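Local coordinates for packaging protein UL32 (PDB 6XF9) that binds zinc, forms a pentameric ring required for herpesviral packaging, and probably helps direct new capsids to nuclear replication compartments for cleavage and packaging of viral DNA, at residues L20-L26 and Q275-M280; F80-P86 and V379-L385; D230-S235 and P263-P267; C296-L302 and C373-A377. One frame throughout, in Å; residues are numbered along the deposited sequence.

Contact 1 (L20-L26 and Q275-M280); sequences LLAASLL and QGPCLM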
loop_
_atom_site.group_PDB
_atom_site.type_symbol
_atom_site.label_atom_id
_atom_site.label_comp_id
_atom_site.label_asym_id
_atom_site.label_seq_id
_atom_site.Cartn_x
_atom_site.Cartn_y
_atom_site.Cartn_z
ATOM N N LEU D 20 -32.644 10.005 39.467
ATOM C CA LEU D 20 -31.995 9.526 38.242
ATOM C C LEU D 20 -31.802 10.655 37.226
ATOM O O LEU D 20 -30.733 10.766 36.612
ATOM C CB LEU D 20 -32.804 8.387 37.610
ATOM C CG LEU D 20 -32.308 7.850 36.272
ATOM C CD1 LEU D 20 -30.928 7.275 36.440
ATOM C CD2 LEU D 20 -33.246 6.811 35.722
ATOM N N LEU D 21 -32.837 11.478 36.994
ATOM C CA LEU D 21 -32.688 12.580 36.043
ATOM C C LEU D 21 -31.613 13.569 36.488
ATOM O O LEU D 21 -30.823 14.047 35.667
ATOM C CB LEU D 21 -34.015 13.308 35.852
ATOM C CG LEU D 21 -35.161 12.641 35.106
ATOM C CD1 LEU D 21 -36.424 13.493 35.226
ATOM C CD2 LEU D 21 -34.786 12.464 33.657
ATOM N N ALA D 22 -31.558 13.889 37.784
ATOM C CA ALA D 22 -30.544 14.827 38.250
ATOM C C ALA D 22 -29.151 14.272 38.018
ATOM O O ALA D 22 -28.247 15.003 37.597
ATOM C CB ALA D 22 -30.759 15.154 39.723
ATOM N N ALA D 23 -28.947 12.983 38.301
ATOM C CA ALA D 23 -27.659 12.330 38.053
ATOM C C ALA D 23 -27.383 12.077 36.567
ATOM O O ALA D 23 -26.344 11.484 36.244
ATOM C CB ALA D 23 -27.595 11.007 38.821
ATOM N N SER D 24 -28.281 12.480 35.662
ATOM C CA SER D 24 -28.146 12.220 34.235
ATOM C C SER D 24 -27.923 13.488 33.411
ATOM O O SER D 24 -28.000 13.442 32.176
ATOM C CB SER D 24 -29.380 11.470 33.740
ATOM O OG SER D 24 -29.435 10.196 34.358
ATOM N N LEU D 25 -27.623 14.606 34.056
ATOM C CA LEU D 25 -27.238 15.822 33.369
ATOM C C LEU D 25 -25.716 15.903 33.363
ATOM O O LEU D 25 -25.040 15.309 34.206
ATOM C CB LEU D 25 -27.813 17.050 34.067
ATOM C CG LEU D 25 -29.331 17.189 34.144
ATOM C CD1 LEU D 25 -29.717 18.207 35.239
ATOM C CD2 LEU D 25 -29.954 17.548 32.832
ATOM N N LEU D 26 -25.175 16.617 32.389
ATOM C CA LEU D 26 -23.728 16.791 32.296
ATOM C C LEU D 26 -23.240 17.927 33.202
ATOM O O LEU D 26 -24.016 18.811 33.568
ATOM C CB LEU D 26 -23.342 17.059 30.847
ATOM C CG LEU D 26 -23.389 15.832 29.958
ATOM C CD1 LEU D 26 -23.287 16.271 28.535
ATOM C CD2 LEU D 26 -22.207 14.947 30.314
ATOM N N GLN D 275 -28.503 20.530 27.770
ATOM C CA GLN D 275 -28.319 19.229 27.148
ATOM C C GLN D 275 -29.204 18.157 27.758
ATOM O O GLN D 275 -29.106 16.997 27.350
ATOM C CB GLN D 275 -26.856 18.783 27.280
ATOM C CG GLN D 275 -25.879 19.433 26.331
ATOM C CD GLN D 275 -24.479 18.888 26.503
ATOM O OE1 GLN D 275 -24.132 17.841 25.959
ATOM N NE2 GLN D 275 -23.668 19.589 27.263
ATOM N N GLY D 276 -30.042 18.496 28.737
ATOM C CA GLY D 276 -31.022 17.569 29.257
ATOM C C GLY D 276 -30.404 16.351 29.912
ATOM O O GLY D 276 -29.182 16.253 30.071
ATOM N N PRO D 277 -31.242 15.400 30.330
ATOM C CA PRO D 277 -30.741 14.174 30.960
ATOM C C PRO D 277 -30.151 13.250 29.902
ATOM O O PRO D 277 -30.501 12.070 29.812
ATOM C CB PRO D 277 -31.993 13.594 31.620
ATOM C CG PRO D 277 -33.114 14.060 30.749
ATOM C CD PRO D 277 -32.694 15.350 30.089
ATOM N N CYS D 278 -29.256 13.803 29.080
ATOM C CA CYS D 278 -28.752 13.117 27.898
ATOM C C CYS D 278 -27.879 11.922 28.238
ATOM O O CYS D 278 -27.605 11.115 27.347
ATOM C CB CYS D 278 -27.968 14.095 27.012
ATOM S SG CYS D 278 -26.551 14.885 27.825
ATOM N N LEU D 279 -27.452 11.774 29.495
ATOM C CA LEU D 279 -26.703 10.594 29.899
ATOM C C LEU D 279 -27.592 9.378 30.047
ATOM O O LEU D 279 -27.121 8.342 30.530
ATOM C CB LEU D 279 -25.940 10.860 31.198
ATOM C CG LEU D 279 -24.874 11.945 31.085
ATOM C CD1 LEU D 279 -24.204 12.222 32.426
ATOM C CD2 LEU D 279 -23.832 11.551 30.056
ATOM N N MET D 280 -28.873 9.499 29.682
ATOM C CA MET D 280 -29.781 8.367 29.556
ATOM C C MET D 280 -30.094 8.003 28.110
ATOM O O MET D 280 -30.860 7.062 27.875
ATOM C CB MET D 280 -31.091 8.650 30.288
ATOM C CG MET D 280 -30.997 8.552 31.776
ATOM S SD MET D 280 -32.476 9.265 32.481
ATOM C CE MET D 280 -33.672 7.964 32.225
#

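Contact 2 (F80-P86 and V379-L385); sequences FFCLYAP and VVSEDVL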
loop_
_atom_site.group_PDB
_atom_site.type_symbol
_atom_site.label_atom_id
_atom_site.label_comp_id
_atom_site.label_asym_id
_atom_site.label_seq_id
_atom_site.Cartn_x
_atom_site.Cartn_y
_atom_site.Cartn_z
ATOM N N PHE D 80 -39.113 -8.329 28.123
ATOM C CA PHE D 80 -39.767 -8.491 26.824
ATOM C C PHE D 80 -40.077 -7.138 26.197
ATOM O O PHE D 80 -39.929 -6.961 24.985
ATOM C CB PHE D 80 -41.044 -9.313 26.981
ATOM C CG PHE D 80 -41.724 -9.644 25.691
ATOM C CD1 PHE D 80 -41.312 -10.719 24.930
ATOM C CD2 PHE D 80 -42.792 -8.906 25.259
ATOM C CE1 PHE D 80 -41.949 -11.034 23.737
ATOM C CE2 PHE D 80 -43.443 -9.215 24.072
ATOM C CZ PHE D 80 -43.021 -10.279 23.309
ATOM N N PHE D 81 -40.521 -6.177 27.005
ATOM C CA PHE D 81 -40.858 -4.862 26.476
ATOM C C PHE D 81 -39.627 -4.158 25.940
ATOM O O PHE D 81 -39.662 -3.557 24.861
ATOM C CB PHE D 81 -41.521 -4.018 27.569
ATOM C CG PHE D 81 -43.018 -4.148 27.612
ATOM C CD1 PHE D 81 -43.618 -5.389 27.744
ATOM C CD2 PHE D 81 -43.824 -3.016 27.585
ATOM C CE1 PHE D 81 -44.992 -5.514 27.785
ATOM C CE2 PHE D 81 -45.205 -3.141 27.635
ATOM C CZ PHE D 81 -45.782 -4.397 27.738
ATOM N N CYS D 82 -38.524 -4.229 26.679
ATOM C CA CYS D 82 -37.294 -3.586 26.232
ATOM C C CYS D 82 -36.835 -4.164 24.901
ATOM O O CYS D 82 -36.446 -3.426 23.994
ATOM C CB CYS D 82 -36.218 -3.775 27.294
ATOM S SG CYS D 82 -36.517 -2.848 28.807
ATOM N N LEU D 83 -36.898 -5.488 24.769
ATOM C CA LEU D 83 -36.534 -6.172 23.538
ATOM C C LEU D 83 -37.302 -5.627 22.341
ATOM O O LEU D 83 -36.797 -5.645 21.212
ATOM C CB LEU D 83 -36.798 -7.663 23.721
ATOM C CG LEU D 83 -36.354 -8.620 22.636
ATOM C CD1 LEU D 83 -34.880 -8.404 22.416
ATOM C CD2 LEU D 83 -36.645 -10.058 23.062
ATOM N N TYR D 84 -38.522 -5.139 22.566
ATOM C CA TYR D 84 -39.377 -4.610 21.511
ATOM C C TYR D 84 -39.539 -3.101 21.625
ATOM O O TYR D 84 -40.514 -2.532 21.144
ATOM C CB TYR D 84 -40.731 -5.318 21.525
ATOM C CG TYR D 84 -40.614 -6.704 20.986
ATOM C CD1 TYR D 84 -40.228 -7.740 21.791
ATOM C CD2 TYR D 84 -40.823 -6.969 19.650
ATOM C CE1 TYR D 84 -40.083 -9.025 21.274
ATOM C CE2 TYR D 84 -40.680 -8.235 19.137
ATOM C CZ TYR D 84 -40.304 -9.246 19.954
ATOM O OH TYR D 84 -40.155 -10.509 19.454
ATOM N N ALA D 85 -38.572 -2.441 22.238
ATOM C CA ALA D 85 -38.587 -1.002 22.396
ATOM C C ALA D 85 -37.359 -0.378 21.730
ATOM O O ALA D 85 -36.286 -0.991 21.699
ATOM C CB ALA D 85 -38.617 -0.614 23.880
ATOM N N PRO D 86 -37.488 0.828 21.178
ATOM C CA PRO D 86 -36.327 1.496 20.590
ATOM C C PRO D 86 -35.344 1.921 21.655
ATOM O O PRO D 86 -35.608 1.873 22.851
ATOM C CB PRO D 86 -36.921 2.716 19.888
ATOM C CG PRO D 86 -38.225 2.958 20.600
ATOM C CD PRO D 86 -38.730 1.607 20.998
ATOM N N VAL D 379 -37.144 -2.311 15.238
ATOM C CA VAL D 379 -37.215 -3.117 16.448
ATOM C C VAL D 379 -38.528 -2.918 17.202
ATOM O O VAL D 379 -38.995 -3.841 17.874
ATOM C CB VAL D 379 -36.001 -2.757 17.325
ATOM C CG1 VAL D 379 -36.059 -3.449 18.641
ATOM C CG2 VAL D 379 -34.696 -3.101 16.613
ATOM N N VAL D 380 -39.148 -1.741 17.076
ATOM C CA VAL D 380 -40.276 -1.343 17.915
ATOM C C VAL D 380 -41.554 -2.085 17.538
ATOM O O VAL D 380 -41.837 -2.330 16.355
ATOM C CB VAL D 380 -40.467 0.176 17.785
ATOM C CG1 VAL D 380 -40.858 0.518 16.353
ATOM C CG2 VAL D 380 -41.478 0.676 18.778
ATOM N N SER D 381 -42.354 -2.424 18.555
ATOM C CA SER D 381 -43.727 -2.909 18.388
ATOM C C SER D 381 -44.640 -2.047 19.253
ATOM O O SER D 381 -44.603 -2.153 20.485
ATOM C CB SER D 381 -43.856 -4.371 18.775
ATOM O OG SER D 381 -45.224 -4.709 18.903
ATOM N N GLU D 382 -45.406 -1.147 18.617
ATOM C CA GLU D 382 -46.334 -0.282 19.349
ATOM C C GLU D 382 -47.427 -1.076 20.049
ATOM O O GLU D 382 -48.026 -0.575 21.008
ATOM C CB GLU D 382 -46.968 0.759 18.422
ATOM C CG GLU D 382 -47.788 0.225 17.255
ATOM C CD GLU D 382 -46.953 -0.315 16.121
ATOM O OE1 GLU D 382 -47.495 -0.416 14.992
ATOM O OE2 GLU D 382 -45.753 -0.624 16.343
ATOM N N ASP D 383 -47.728 -2.280 19.557
ATOM C CA ASP D 383 -48.718 -3.130 20.204
ATOM C C ASP D 383 -48.218 -3.620 21.558
ATOM O O ASP D 383 -48.912 -3.474 22.564
ATOM C CB ASP D 383 -49.051 -4.302 19.294
ATOM C CG ASP D 383 -49.541 -3.849 17.936
ATOM O OD1 ASP D 383 -50.339 -2.888 17.878
ATOM O OD2 ASP D 383 -49.120 -4.437 16.919
ATOM N N VAL D 384 -47.025 -4.226 21.606
ATOM C CA VAL D 384 -46.459 -4.660 22.884
ATOM C C VAL D 384 -46.405 -3.498 23.852
ATOM O O VAL D 384 -46.786 -3.612 25.022
ATOM C CB VAL D 384 -45.058 -5.271 22.694
ATOM C CG1 VAL D 384 -44.458 -5.582 24.031
ATOM C CG2 VAL D 384 -45.129 -6.526 21.862
ATOM N N LEU D 385 -45.921 -2.358 23.383
ATOM C CA LEU D 385 -45.608 -1.291 24.314
ATOM C C LEU D 385 -46.868 -0.643 24.863
ATOM O O LEU D 385 -46.891 -0.218 26.025
ATOM C CB LEU D 385 -44.726 -0.248 23.639
ATOM C CG LEU D 385 -43.293 -0.654 23.308
ATOM C CD1 LEU D 385 -42.494 0.625 23.007
ATOM C CD2 LEU D 385 -42.644 -1.487 24.429
#

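Contact 3 (D230-S235 and P263-P267); sequences DIWSTS and PFFSP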
loop_
_atom_site.group_PDB
_atom_site.type_symbol
_atom_site.label_atom_id
_atom_site.label_comp_id
_atom_site.label_asym_id
_atom_site.label_seq_id
_atom_site.Cartn_x
_atom_site.Cartn_y
_atom_site.Cartn_z
ATOM N N ASP D 230 -42.178 17.701 29.127
ATOM C CA ASP D 230 -41.945 18.413 30.381
ATOM C C ASP D 230 -40.476 18.360 30.781
ATOM O O ASP D 230 -39.834 19.395 30.976
ATOM C CB ASP D 230 -42.820 17.821 31.485
ATOM C CG ASP D 230 -42.575 18.477 32.848
ATOM O OD1 ASP D 230 -41.929 19.554 32.906
ATOM O OD2 ASP D 230 -43.041 17.919 33.874
ATOM N N ILE D 231 -39.936 17.147 30.923
ATOM C CA ILE D 231 -38.582 16.966 31.442
ATOM C C ILE D 231 -37.557 17.633 30.545
ATOM O O ILE D 231 -36.593 18.233 31.033
ATOM C CB ILE D 231 -38.284 15.470 31.629
ATOM C CG1 ILE D 231 -39.075 14.927 32.812
ATOM C CG2 ILE D 231 -36.786 15.216 31.774
ATOM C CD1 ILE D 231 -39.344 13.465 32.716
ATOM N N TRP D 232 -37.729 17.529 29.221
ATOM C CA TRP D 232 -36.689 18.037 28.325
ATOM C C TRP D 232 -36.775 19.539 28.120
ATOM O O TRP D 232 -35.750 20.176 27.871
ATOM C CB TRP D 232 -36.738 17.306 26.979
ATOM C CG TRP D 232 -36.089 15.978 27.091
ATOM C CD1 TRP D 232 -36.664 14.834 27.539
ATOM C CD2 TRP D 232 -34.711 15.658 26.815
ATOM N NE1 TRP D 232 -35.740 13.813 27.550
ATOM C CE2 TRP D 232 -34.534 14.295 27.106
ATOM C CE3 TRP D 232 -33.614 16.395 26.346
ATOM C CZ2 TRP D 232 -33.313 13.645 26.934
ATOM C CZ3 TRP D 232 -32.395 15.748 26.181
ATOM C CH2 TRP D 232 -32.256 14.386 26.474
ATOM N N SER D 233 -37.952 20.142 28.272
ATOM C CA SER D 233 -37.993 21.599 28.186
ATOM C C SER D 233 -37.529 22.249 29.479
ATOM O O SER D 233 -36.919 23.325 29.441
ATOM C CB SER D 233 -39.399 22.086 27.855
ATOM O OG SER D 233 -40.328 21.504 28.747
ATOM N N THR D 234 -37.756 21.606 30.629
ATOM C CA THR D 234 -37.297 22.232 31.860
ATOM C C THR D 234 -35.793 22.088 32.032
ATOM O O THR D 234 -35.195 22.893 32.748
ATOM C CB THR D 234 -38.021 21.673 33.103
ATOM O OG1 THR D 234 -37.884 20.248 33.195
ATOM C CG2 THR D 234 -39.527 21.987 32.993
ATOM N N SER D 235 -35.150 21.103 31.395
ATOM C CA SER D 235 -33.715 20.915 31.618
ATOM C C SER D 235 -32.881 20.892 30.336
ATOM O O SER D 235 -31.743 20.422 30.376
ATOM C CB SER D 235 -33.445 19.644 32.420
ATOM O OG SER D 235 -33.869 18.507 31.703
ATOM N N PRO D 263 -44.091 20.987 37.350
ATOM C CA PRO D 263 -42.814 20.589 36.737
ATOM C C PRO D 263 -42.271 19.280 37.304
ATOM O O PRO D 263 -41.845 19.265 38.469
ATOM C CB PRO D 263 -41.871 21.745 37.085
ATOM C CG PRO D 263 -42.417 22.292 38.364
ATOM C CD PRO D 263 -43.901 21.953 38.446
ATOM N N PHE D 264 -42.295 18.208 36.498
ATOM C CA PHE D 264 -41.892 16.887 36.979
ATOM C C PHE D 264 -40.506 16.946 37.577
ATOM O O PHE D 264 -40.229 16.299 38.595
ATOM C CB PHE D 264 -41.921 15.868 35.830
ATOM C CG PHE D 264 -41.564 14.448 36.228
ATOM C CD1 PHE D 264 -40.243 14.054 36.383
ATOM C CD2 PHE D 264 -42.545 13.492 36.392
ATOM C CE1 PHE D 264 -39.915 12.739 36.745
ATOM C CE2 PHE D 264 -42.221 12.175 36.747
ATOM C CZ PHE D 264 -40.909 11.807 36.923
ATOM N N PHE D 265 -39.624 17.730 36.966
ATOM C CA PHE D 265 -38.216 17.681 37.307
ATOM C C PHE D 265 -37.614 19.073 37.378
ATOM O O PHE D 265 -37.770 19.868 36.445
ATOM C CB PHE D 265 -37.514 16.835 36.238
ATOM C CG PHE D 265 -36.030 16.878 36.285
ATOM C CD1 PHE D 265 -35.351 16.457 37.415
ATOM C CD2 PHE D 265 -35.309 17.282 35.174
ATOM C CE1 PHE D 265 -33.972 16.467 37.452
ATOM C CE2 PHE D 265 -33.930 17.294 35.198
ATOM C CZ PHE D 265 -33.254 16.884 36.342
ATOM N N SER D 266 -36.892 19.336 38.472
ATOM C CA SER D 266 -36.160 20.582 38.680
ATOM C C SER D 266 -34.666 20.269 38.714
ATOM O O SER D 266 -34.210 19.548 39.622
ATOM C CB SER D 266 -36.590 21.271 39.979
ATOM O OG SER D 266 -36.346 20.436 41.098
ATOM N N PRO D 267 -33.864 20.799 37.790
ATOM C CA PRO D 267 -32.434 20.438 37.742
ATOM C C PRO D 267 -31.631 21.201 38.777
ATOM O O PRO D 267 -31.896 22.385 39.050
ATOM C CB PRO D 267 -32.008 20.838 36.319
ATOM C CG PRO D 267 -32.965 21.908 35.926
ATOM C CD PRO D 267 -34.281 21.595 36.621
#

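Contact 4 (C296-L302 and C373-A377); sequences CLLCECL and CALNA. With ZN (zinc ion), chain P.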
loop_
_atom_site.group_PDB
_atom_site.type_symbol
_atom_site.label_atom_id
_atom_site.label_comp_id
_atom_site.label_asym_id
_atom_site.label_seq_id
_atom_site.Cartn_x
_atom_site.Cartn_y
_atom_site.Cartn_z
ATOM N N CYS D 296 -32.697 12.446 18.772
ATOM C CA CYS D 296 -33.746 12.484 17.769
ATOM C C CYS D 296 -35.111 12.454 18.431
ATOM O O CYS D 296 -35.390 11.572 19.254
ATOM C CB CYS D 296 -33.598 11.314 16.822
ATOM S SG CYS D 296 -34.979 11.168 15.693
ATOM N N LEU D 297 -35.961 13.430 18.098
ATOM C CA LEU D 297 -37.255 13.503 18.772
ATOM C C LEU D 297 -38.220 12.462 18.252
ATOM O O LEU D 297 -39.040 11.957 19.019
ATOM C CB LEU D 297 -37.890 14.875 18.595
ATOM C CG LEU D 297 -37.550 15.900 19.654
ATOM C CD1 LEU D 297 -38.005 17.264 19.151
ATOM C CD2 LEU D 297 -38.262 15.518 20.925
ATOM N N LEU D 298 -38.126 12.117 16.965
ATOM C CA LEU D 298 -39.017 11.116 16.405
ATOM C C LEU D 298 -38.717 9.725 16.937
ATOM O O LEU D 298 -39.598 8.858 16.930
ATOM C CB LEU D 298 -38.942 11.143 14.880
ATOM C CG LEU D 298 -39.158 12.532 14.278
ATOM C CD1 LEU D 298 -38.956 12.522 12.787
ATOM C CD2 LEU D 298 -40.562 12.962 14.598
ATOM N N CYS D 299 -37.479 9.462 17.350
ATOM C CA CYS D 299 -37.203 8.195 18.019
ATOM C C CYS D 299 -37.799 8.168 19.415
ATOM O O CYS D 299 -38.190 7.101 19.894
ATOM C CB CYS D 299 -35.696 7.927 18.087
ATOM S SG CYS D 299 -34.936 7.354 16.527
ATOM N N GLU D 300 -37.827 9.309 20.109
ATOM C CA GLU D 300 -38.555 9.366 21.372
ATOM C C GLU D 300 -40.018 9.021 21.137
ATOM O O GLU D 300 -40.596 8.202 21.856
ATOM C CB GLU D 300 -38.434 10.759 21.994
ATOM C CG GLU D 300 -37.006 11.247 22.156
ATOM C CD GLU D 300 -36.155 10.342 23.004
ATOM O OE1 GLU D 300 -36.683 9.812 23.989
ATOM O OE2 GLU D 300 -34.966 10.123 22.664
ATOM N N CYS D 301 -40.609 9.576 20.077
ATOM C CA CYS D 301 -42.009 9.305 19.787
ATOM C C CYS D 301 -42.250 7.834 19.534
ATOM O O CYS D 301 -43.324 7.317 19.856
ATOM C CB CYS D 301 -42.466 10.125 18.587
ATOM S SG CYS D 301 -42.519 11.874 18.987
ATOM N N LEU D 302 -41.301 7.156 18.893
ATOM C CA LEU D 302 -41.471 5.729 18.646
ATOM C C LEU D 302 -41.701 4.970 19.942
ATOM O O LEU D 302 -42.485 4.019 19.976
ATOM C CB LEU D 302 -40.265 5.163 17.900
ATOM C CG LEU D 302 -40.116 5.622 16.446
ATOM C CD1 LEU D 302 -38.966 4.892 15.814
ATOM C CD2 LEU D 302 -41.375 5.347 15.650
ATOM N N CYS D 373 -31.727 5.504 13.778
ATOM C CA CYS D 373 -33.161 5.708 13.610
ATOM C C CYS D 373 -33.797 4.543 12.868
ATOM O O CYS D 373 -34.951 4.178 13.135
ATOM C CB CYS D 373 -33.423 7.027 12.882
ATOM S SG CYS D 373 -32.792 8.488 13.792
ATOM N N ALA D 374 -33.093 4.004 11.869
ATOM C CA ALA D 374 -33.599 2.870 11.098
ATOM C C ALA D 374 -33.708 1.613 11.951
ATOM O O ALA D 374 -34.645 0.821 11.789
ATOM C CB ALA D 374 -32.691 2.620 9.894
ATOM N N LEU D 375 -32.710 1.358 12.796
ATOM C CA LEU D 375 -32.765 0.200 13.681
ATOM C C LEU D 375 -33.941 0.333 14.637
ATOM O O LEU D 375 -34.743 -0.596 14.794
ATOM C CB LEU D 375 -31.447 0.092 14.442
ATOM C CG LEU D 375 -31.157 -1.157 15.259
ATOM C CD1 LEU D 375 -30.991 -2.320 14.335
ATOM C CD2 LEU D 375 -29.891 -0.963 16.061
ATOM N N ASN D 376 -34.107 1.531 15.211
ATOM C CA ASN D 376 -35.186 1.815 16.157
ATOM C C ASN D 376 -36.561 1.597 15.532
ATOM O O ASN D 376 -37.447 1.020 16.164
ATOM C CB ASN D 376 -35.053 3.248 16.647
ATOM C CG ASN D 376 -34.090 3.385 17.768
ATOM O OD1 ASN D 376 -33.650 2.398 18.347
ATOM N ND2 ASN D 376 -33.766 4.619 18.114
ATOM N N ALA D 377 -36.772 2.060 14.300
ATOM C CA ALA D 377 -38.045 1.775 13.645
ATOM C C ALA D 377 -38.245 0.279 13.401
ATOM O O ALA D 377 -39.387 -0.194 13.408
ATOM C CB ALA D 377 -38.155 2.547 12.332
HETATM ZN ZN ZN P . -34.741 9.001 14.895
#

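Contact 1 (L20-L26 and Q275-M280)
Helix 14-22 runs out into a type I beta turn, A22 to L25, and the loop Q275-M280 moulds itself to that turn. The main hollow lies at S24, a residue small enough for P277, L279 and M280 to close around it: S24 O is 3.1 Å from P277 CA, and S24 OG is 3.4 Å from M280 CG. The hydroxyl is folded back onto its own helix, S24 OG to L20 O 2.7 Å, so it can lie beneath an apolar chain. P277, the centre of an inverse gamma turn, pushes its ring against L21 (CB to L21 CD2 3.6 Å), while the flexible M280 stretches to L20, CE to CD2 3.7 Å. At the other end L26 is the bump, entering a hollow formed by Q275, C278 and L279; its CD1 lies 3.6 Å from C278 SG and CD2 3.8 Å from L279 CD2. G276 suits its place because its phi is positive and a CB would collide with P277 CD. W89 of helix 89-106 packs on L21, P277 and M280. One hydrogen bond, L279 N to S24 O at 3.2 Å, joins the segments; shape and apolar burial therefore supply most of the fit, with that bond giving directional polar contact at S24.

Contact 2 (F80-P86 and V379-L385)
V384 forms the apolar centre, its CG1 lying over the face of the F81 ring, 3.9 Å from the centroid, in a CH-pi contact. The same methyl, V384 CG1, is 3.8 Å from F80 CE2, so a compact branched side chain serves two aromatic neighbours. L385 widens the patch: its CD2 comes 3.7 Å from F81 CD2 and 4.2 Å from A85 CB. Next out, P86 CD rests 3.7 Å from V380 CG2. F213 of helix 207-213 touches both F81 and V384.

At the polar edge the chain leaving helix 71-83 meets the break between helices 371-379 and 382-386. Y84 O accepts from S381 N at 3.2 Å and also lies 3.4 Å from V380 CA. S381 is the N-cap of the second helix, its OG accepting from V384 N at 3.3 Å, while N410 reaches both L83 O and V379 O and the Y84 hydroxyl meets T411 N. Backbone groups left without helical partners where three helix ends meet find partners here, which lets polar termini adjoin an aromatic-aliphatic core.

Contact 3 (D230-S235 and P263-P267)
D230 makes the shortest hydrogen bond between the two segments: its OD2 accepts from F264 N at 2.7 Å with a nearly straight geometry of 161°. An aspartate suits the place because its short carboxylate, reaching off the side of helix 225-235, meets a backbone NH of a loop without regular structure and satisfies it. One turn further on, T234 OG1 sits among three carbonyls, 3.1 Å from D230 O, 3.2 Å from I231 O and 3.3 Å from F265 O. A hydroxyl has one proton to give, so these acceptors compete for it, and the contact to F265 O is not a settled bond. The helix has other means of serving its carbonyls: T234 N donates to D230 O at 3.1 Å, and S235 OG to I231 O at 2.8 Å. F264 O is met by Q18 NE2 of helix 14-22.

Apolar groups fill in between. I231 CD1 packs 3.8 Å from F264 CD1, and S235 CB meets the edge of the F265 ring, 3.7 Å from CE2. P267 CG lies 4.2 Å from S235 CB. The loop is thus laid along one side of helix 225-235, while L21 of helix 14-22 touches I231, F264 and F265, and M93 of helix 89-106 touches I231 and F264; W232, turned away from the loop, meets W89 of that same helix edge-to-face.

Contact 4 (C296-L302 and C373-A377)
A sulfur that already binds zinc also accepts a hydrogen bond from an amide side chain: N376 ND2 donates to C299 SG at 3.4 Å and 175°. The site is a CxxC zinc centre with three cysteines and one histidine: C296, C299 and C373 are its sulfur ligands and H366 of helix 360-369, through ND1, is the fourth. C296 and C299 flank the start of helix 297-304, which the metal joins to helices 360-369 and 371-379, some 70 residues further along the chain. Cysteine suits these places because a soft sulfur binds zinc tightly, and its short side chain lets C299 and C373 reach a metal lying between the two helices. The helical segments run nearly parallel, 13° between their directions, with axes 10.3 Å apart at closest approach.

C296 has a second task as the N-cap, its SG accepting from C299 N at 3.5 Å; donors of this kind help offset the negative charge gathered on the sulfurs. N376 is held at its other end, OD1 receiving H87 N. Beyond the metal, apolar L302 closes the gap between the helices, CD1 lying 4.3 Å from A377 CB. Zinc itself lies 2.3 Å from each of C296 SG, C299 SG and C373 SG.

The four contacts fall into two touching pairs. Contacts 1 and 3, with centres 11 Å apart, share a packed seam: L21 CB lies 3.5 Å from F265 CE1, and P277 CD 3.6 Å from W232 CZ2. Contacts 2 and 4, centres 12 Å apart, meet where P86 CB lies 3.6 Å from N376 CG and V380 CG2 lies 3.7 Å from L302 O. Contact 4 holds one of the chain's three zinc sites; the side chain of P86 in contact 2 is about 8 Å from that zinc, and the side chain of C278 in contact 1 about 12 Å from that of C296. Along the chain, contact 2 encloses both contact 3 and contact 4, while contact 1 crosses it.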